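Local atomic coordinates of leucine-rich repeat protein (Bacteroides thetaiotaomicron, PDB entry 4ECN), a protein that is of unknown function but, as an extracellular protein with a long leucine-rich repeat region, probably binds other proteins. Residues Asn109-Val114 and Leu119-Thr124; Ala102-Asp107 and Val128-Val133. All coordinates share one frame; numbering follows the deposited sequence.

Contact 1 of 2, residues Asn109-Val114 and Leu119-Thr124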
loop_
_atom_site.group_PDB
_atom_site.type_symbol
_atom_site.label_atom_id
_atom_site.label_comp_id
_atom_site.label_asym_id
_atom_site.label_seq_id
_atom_site.Cartn_x
_atom_site.Cartn_y
_atom_site.Cartn_z
ATOM N N ASN A 109 -30.450 28.188 -2.056
ATOM C CA ASN A 109 -31.831 27.940 -1.653
ATOM C C ASN A 109 -32.193 28.575 -0.296
ATOM O O ASN A 109 -33.359 28.909 -0.109
ATOM C CB ASN A 109 -32.126 26.426 -1.606
ATOM C CG ASN A 109 -31.132 25.545 -0.869
ATOM O OD1 ASN A 109 -30.082 25.987 -0.365
ATOM N ND2 ASN A 109 -31.438 24.253 -0.828
ATOM N N GLU A 110 -31.225 28.784 0.613
ATOM C CA GLU A 110 -31.518 29.332 1.940
ATOM C C GLU A 110 -31.377 30.871 2.033
ATOM O O GLU A 110 -30.558 31.489 1.346
ATOM C CB GLU A 110 -30.617 28.691 3.009
ATOM C CG GLU A 110 -31.088 27.305 3.435
ATOM C CD GLU A 110 -30.281 26.616 4.522
ATOM O OE1 GLU A 110 -29.158 26.150 4.221
ATOM O OE2 GLU A 110 -30.806 26.471 5.651
ATOM N N LEU A 111 -32.223 31.464 2.907
ATOM C CA LEU A 111 -32.261 32.878 3.278
ATOM C C LEU A 111 -32.700 32.982 4.755
ATOM O O LEU A 111 -33.602 32.261 5.185
ATOM C CB LEU A 111 -33.151 33.751 2.339
ATOM C CG LEU A 111 -34.682 33.572 2.238
ATOM C CD1 LEU A 111 -35.413 34.266 3.384
ATOM C CD2 LEU A 111 -35.199 34.261 0.998
ATOM N N THR A 112 -32.062 33.870 5.525
ATOM C CA THR A 112 -32.393 34.020 6.941
ATOM C C THR A 112 -32.924 35.427 7.198
ATOM O O THR A 112 -32.229 36.402 6.929
ATOM C CB THR A 112 -31.163 33.698 7.816
ATOM O OG1 THR A 112 -30.565 32.468 7.373
ATOM C CG2 THR A 112 -31.500 33.614 9.287
ATOM N N VAL A 113 -34.173 35.515 7.699
ATOM C CA VAL A 113 -34.854 36.754 8.084
ATOM C C VAL A 113 -34.312 37.152 9.449
ATOM O O VAL A 113 -34.076 36.272 10.279
ATOM C CB VAL A 113 -36.394 36.594 8.074
ATOM C CG1 VAL A 113 -37.095 37.916 8.351
ATOM C CG2 VAL A 113 -36.881 36.019 6.754
ATOM N N VAL A 114 -34.056 38.453 9.671
ATOM C CA VAL A 114 -33.495 38.948 10.940
ATOM C C VAL A 114 -34.490 39.908 11.599
ATOM O O VAL A 114 -35.139 40.701 10.909
ATOM C CB VAL A 114 -32.114 39.617 10.729
ATOM C CG1 VAL A 114 -31.581 40.232 12.020
ATOM C CG2 VAL A 114 -31.108 38.625 10.147
ATOM N N LEU A 119 -33.504 42.043 4.452
ATOM C CA LEU A 119 -32.695 41.156 3.639
ATOM C C LEU A 119 -33.044 41.331 2.181
ATOM O O LEU A 119 -34.208 41.503 1.850
ATOM C CB LEU A 119 -32.954 39.706 4.096
ATOM C CG LEU A 119 -32.351 38.568 3.277
ATOM C CD1 LEU A 119 -30.860 38.508 3.431
ATOM C CD2 LEU A 119 -32.949 37.257 3.681
ATOM N N GLU A 120 -32.041 41.299 1.311
ATOM C CA GLU A 120 -32.279 41.339 -0.124
ATOM C C GLU A 120 -31.732 40.072 -0.706
ATOM O O GLU A 120 -30.520 39.841 -0.645
ATOM C CB GLU A 120 -31.687 42.584 -0.788
ATOM C CG GLU A 120 -32.153 42.763 -2.226
ATOM C CD GLU A 120 -31.590 43.989 -2.917
ATOM O OE1 GLU A 120 -30.370 44.005 -3.211
ATOM O OE2 GLU A 120 -32.379 44.923 -3.189
ATOM N N LYS A 121 -32.628 39.204 -1.198
ATOM C CA LYS A 121 -32.213 37.923 -1.762
ATOM C C LYS A 121 -32.071 38.043 -3.270
ATOM O O LYS A 121 -32.916 38.608 -3.968
ATOM C CB LYS A 121 -33.178 36.776 -1.390
ATOM C CG LYS A 121 -32.700 35.368 -1.787
ATOM C CD LYS A 121 -31.576 34.829 -0.885
ATOM C CE LYS A 121 -30.959 33.553 -1.392
ATOM N NZ LYS A 121 -30.106 33.789 -2.593
ATOM N N ALA A 122 -30.962 37.522 -3.750
ATOM C CA ALA A 122 -30.640 37.471 -5.155
ATOM C C ALA A 122 -31.205 36.188 -5.767
ATOM O O ALA A 122 -30.815 35.069 -5.383
ATOM C CB ALA A 122 -29.128 37.544 -5.342
ATOM N N LEU A 123 -32.154 36.352 -6.686
ATOM C CA LEU A 123 -32.696 35.224 -7.412
ATOM C C LEU A 123 -32.110 35.242 -8.813
ATOM O O LEU A 123 -32.343 36.201 -9.550
ATOM C CB LEU A 123 -34.237 35.225 -7.429
ATOM C CG LEU A 123 -34.952 34.875 -6.125
ATOM C CD1 LEU A 123 -36.449 34.981 -6.298
ATOM C CD2 LEU A 123 -34.580 33.481 -5.632
ATOM N N THR A 124 -31.306 34.221 -9.164
ATOM C CA THR A 124 -30.692 34.136 -10.494
ATOM C C THR A 124 -31.563 33.252 -11.401
ATOM O O THR A 124 -31.780 32.072 -11.105
ATOM C CB THR A 124 -29.245 33.627 -10.407
ATOM O OG1 THR A 124 -28.488 34.521 -9.584
ATOM C CG2 THR A 124 -28.590 33.512 -11.776
#
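In the first beta-rich DUF4458 domain, a family of the transthyretin clan, Leu111 of strand 110-113 meets Leu119 and Lys121 of strand 118-124. The two short segments run antiparallel at 171°, with their axes 8.2 Å apart, and no backbone hydrogen bond joins them. Each strand is instead hydrogen-bonded to a different neighbour: 110-113 to strand 83-93, and 118-124 to strand 10-18. Every contact between them involves a side chain.

Leu111 is buried, and its CB points toward the opposite strand. Its CG lies between the backbone N and the carbonyl carbon (chi1 65°), which spreads the two methyl groups over two partners. Leu111 CD1 lies 3.9 Å from Leu119 CD2, while CD2 of Leu111 lies 3.9 Å from CG of Lys121. The Leu111 CB itself is 3.8 Å from Leu119 CD2 and 3.7 Å from Lys121 CD, and the Leu119 and Lys121 side chains both cross that of Leu111 at a slant. Leu119 CD2 also comes within 3.4 Å of the carbonyl O of Thr112.

The Lys121 chain starts out extended, then bends at its second and fourth torsions. These bends bring CE to 3.5 Å from Glu110 O and turn the ammonium back along its own backbone. There NZ donates to Ala122 O at 3.2 Å, tilted 27° from the carbonyl plane, and forms a salt bridge with Asp108. The lysine thus supplies hydrocarbon to the contact while its ammonium is paired. Phe15 of strand 10-18 touches both Leu111 and Lys121.

Facing strands paired to different neighbours, and joined by leucines and the aliphatic part of a lysine, are consistent with two edge strands of a beta sandwich, as in the transthyretin clan.

Contact 2 of 2, residues Ala102-Asp107 and Val128-Val133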
loop_
_atom_site.group_PDB
_atom_site.type_symbol
_atom_site.label_atom_id
_atom_site.label_comp_id
_atom_site.label_asym_id
_atom_site.label_seq_id
_atom_site.Cartn_x
_atom_site.Cartn_y
_atom_site.Cartn_z
ATOM N N ALA A 102 -41.269 29.350 -14.544
ATOM C CA ALA A 102 -41.196 28.384 -13.428
ATOM C C ALA A 102 -39.744 28.266 -13.036
ATOM O O ALA A 102 -38.978 27.566 -13.702
ATOM C CB ALA A 102 -41.794 27.030 -13.809
ATOM N N GLY A 103 -39.364 29.069 -12.044
ATOM C CA GLY A 103 -37.996 29.225 -11.568
ATOM C C GLY A 103 -37.510 28.249 -10.518
ATOM O O GLY A 103 -38.172 28.041 -9.498
ATOM N N PRO A 104 -36.308 27.668 -10.726
ATOM C CA PRO A 104 -35.751 26.763 -9.709
ATOM C C PRO A 104 -34.943 27.546 -8.669
ATOM O O PRO A 104 -34.329 28.569 -8.987
ATOM C CB PRO A 104 -34.879 25.819 -10.526
ATOM C CG PRO A 104 -34.504 26.613 -11.769
ATOM C CD PRO A 104 -35.388 27.819 -11.875
ATOM N N ALA A 105 -34.946 27.055 -7.426
ATOM C CA ALA A 105 -34.275 27.687 -6.292
ATOM C C ALA A 105 -32.751 27.787 -6.459
ATOM O O ALA A 105 -32.179 28.841 -6.173
ATOM C CB ALA A 105 -34.580 26.913 -5.028
ATOM N N GLY A 106 -32.119 26.698 -6.877
ATOM C CA GLY A 106 -30.673 26.638 -7.035
ATOM C C GLY A 106 -30.007 26.102 -5.786
ATOM O O GLY A 106 -30.669 25.483 -4.942
ATOM N N ASP A 107 -28.684 26.336 -5.666
ATOM C CA ASP A 107 -27.862 25.894 -4.528
ATOM C C ASP A 107 -27.740 27.028 -3.478
ATOM O O ASP A 107 -27.143 26.842 -2.413
ATOM C CB ASP A 107 -26.478 25.419 -5.006
ATOM C CG ASP A 107 -26.548 24.253 -5.982
ATOM O OD1 ASP A 107 -26.924 24.482 -7.157
ATOM O OD2 ASP A 107 -26.219 23.114 -5.574
ATOM N N VAL A 128 -31.749 27.086 -18.114
ATOM C CA VAL A 128 -32.356 25.783 -18.335
ATOM C C VAL A 128 -33.859 25.885 -18.077
ATOM O O VAL A 128 -34.263 26.177 -16.951
ATOM C CB VAL A 128 -31.711 24.662 -17.473
ATOM C CG1 VAL A 128 -32.186 23.284 -17.929
ATOM C CG2 VAL A 128 -30.177 24.735 -17.489
ATOM N N PRO A 129 -34.706 25.637 -19.101
ATOM C CA PRO A 129 -36.151 25.705 -18.881
ATOM C C PRO A 129 -36.635 24.574 -17.969
ATOM O O PRO A 129 -36.208 23.420 -18.097
ATOM C CB PRO A 129 -36.721 25.589 -20.288
ATOM C CG PRO A 129 -35.700 24.865 -21.053
ATOM C CD PRO A 129 -34.391 25.293 -20.501
ATOM N N HIS A 130 -37.486 24.942 -16.999
ATOM C CA HIS A 130 -38.068 24.047 -16.012
ATOM C C HIS A 130 -39.567 24.074 -16.072
ATOM O O HIS A 130 -40.162 25.064 -16.505
ATOM C CB HIS A 130 -37.613 24.451 -14.601
ATOM C CG HIS A 130 -36.207 24.066 -14.266
ATOM N ND1 HIS A 130 -35.124 24.666 -14.889
ATOM C CD2 HIS A 130 -35.748 23.194 -13.337
ATOM C CE1 HIS A 130 -34.046 24.113 -14.351
ATOM N NE2 HIS A 130 -34.369 23.227 -13.406
ATOM N N GLY A 131 -40.160 22.980 -15.624
ATOM C CA GLY A 131 -41.591 22.791 -15.445
ATOM C C GLY A 131 -41.789 22.325 -14.015
ATOM O O GLY A 131 -40.808 22.267 -13.259
ATOM N N THR A 132 -43.038 21.997 -13.609
ATOM C CA THR A 132 -43.291 21.524 -12.237
ATOM C C THR A 132 -44.013 20.155 -12.285
ATOM O O THR A 132 -44.595 19.803 -13.309
ATOM C CB THR A 132 -44.041 22.556 -11.384
ATOM O OG1 THR A 132 -45.230 22.967 -12.049
ATOM C CG2 THR A 132 -43.174 23.776 -11.058
ATOM N N VAL A 133 -43.900 19.356 -11.202
ATOM C CA VAL A 133 -44.430 17.987 -11.148
ATOM C C VAL A 133 -45.024 17.657 -9.781
ATOM O O VAL A 133 -44.525 18.114 -8.753
ATOM C CB VAL A 133 -43.292 16.966 -11.496
ATOM C CG1 VAL A 133 -43.566 15.565 -10.956
ATOM C CG2 VAL A 133 -43.052 16.902 -12.998
#
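The imidazole of His130 carries Pro104 over one face: CG of the proline stands almost on the ring normal, 3.6 Å from the ring centroid, in a CH-pi contact. At the ring edge, in its plane, Val128 O accepts a hydrogen bond from His130 ND1 of 2.7 Å with an N-H...O angle of 146°, although the donor lies well above the carbonyl plane. Pro104 CB, 3.9 Å from His130 NE2, extends the cover across the ring, and the two side chains cross at about a right angle. The His130 CG is anti to the carbonyl carbon and beside the backbone N (chi1 -76°); from there the ring can face Pro104 while ND1 turns back to Val128.

This is a junction between the two DUF4458 domains, where strand 99-104 of the first sheet crosses strand 130-139 of the second. The segment axes lie 6.3 Å apart at 91°, so the strands pass over each other instead of pairing. Were His130 an alanine, the Val128 carbonyl would probably lose its imidazole donor and a gap would open beneath the Pro104 ring.

Beside the ring, each backbone oxygen meets the other residue's CB. Ala102 O is 3.5 Å from His130 CB and oblique to the imidazole, and Ala102 CB lies 3.7 Å from His130 O. The same methyl is 4.5 Å from Thr132 CG2, and Trp210 of strand 202-212 touches both residues. The backbone N of Ala102 is hydrogen-bonded to Asn249 OD1.

From the N terminus, the chain passes along strand 99-104, turns into strand 110-113, returns through strand 118-124 and then enters strand 130-139. Contact 1 closes the inner loop, in which four residues separate its two segments. Contact 2 closes the outer one, with twenty residues between Ala102-Asp107 and Val128-Val133, and this span contains all of contact 1. The loops therefore nest and do not cross, and the two centres lie about 17 Å apart. Contact 1 stays within the first sheet, bringing two of its strands side by side, whereas contact 2 ties that sheet to the start of the second.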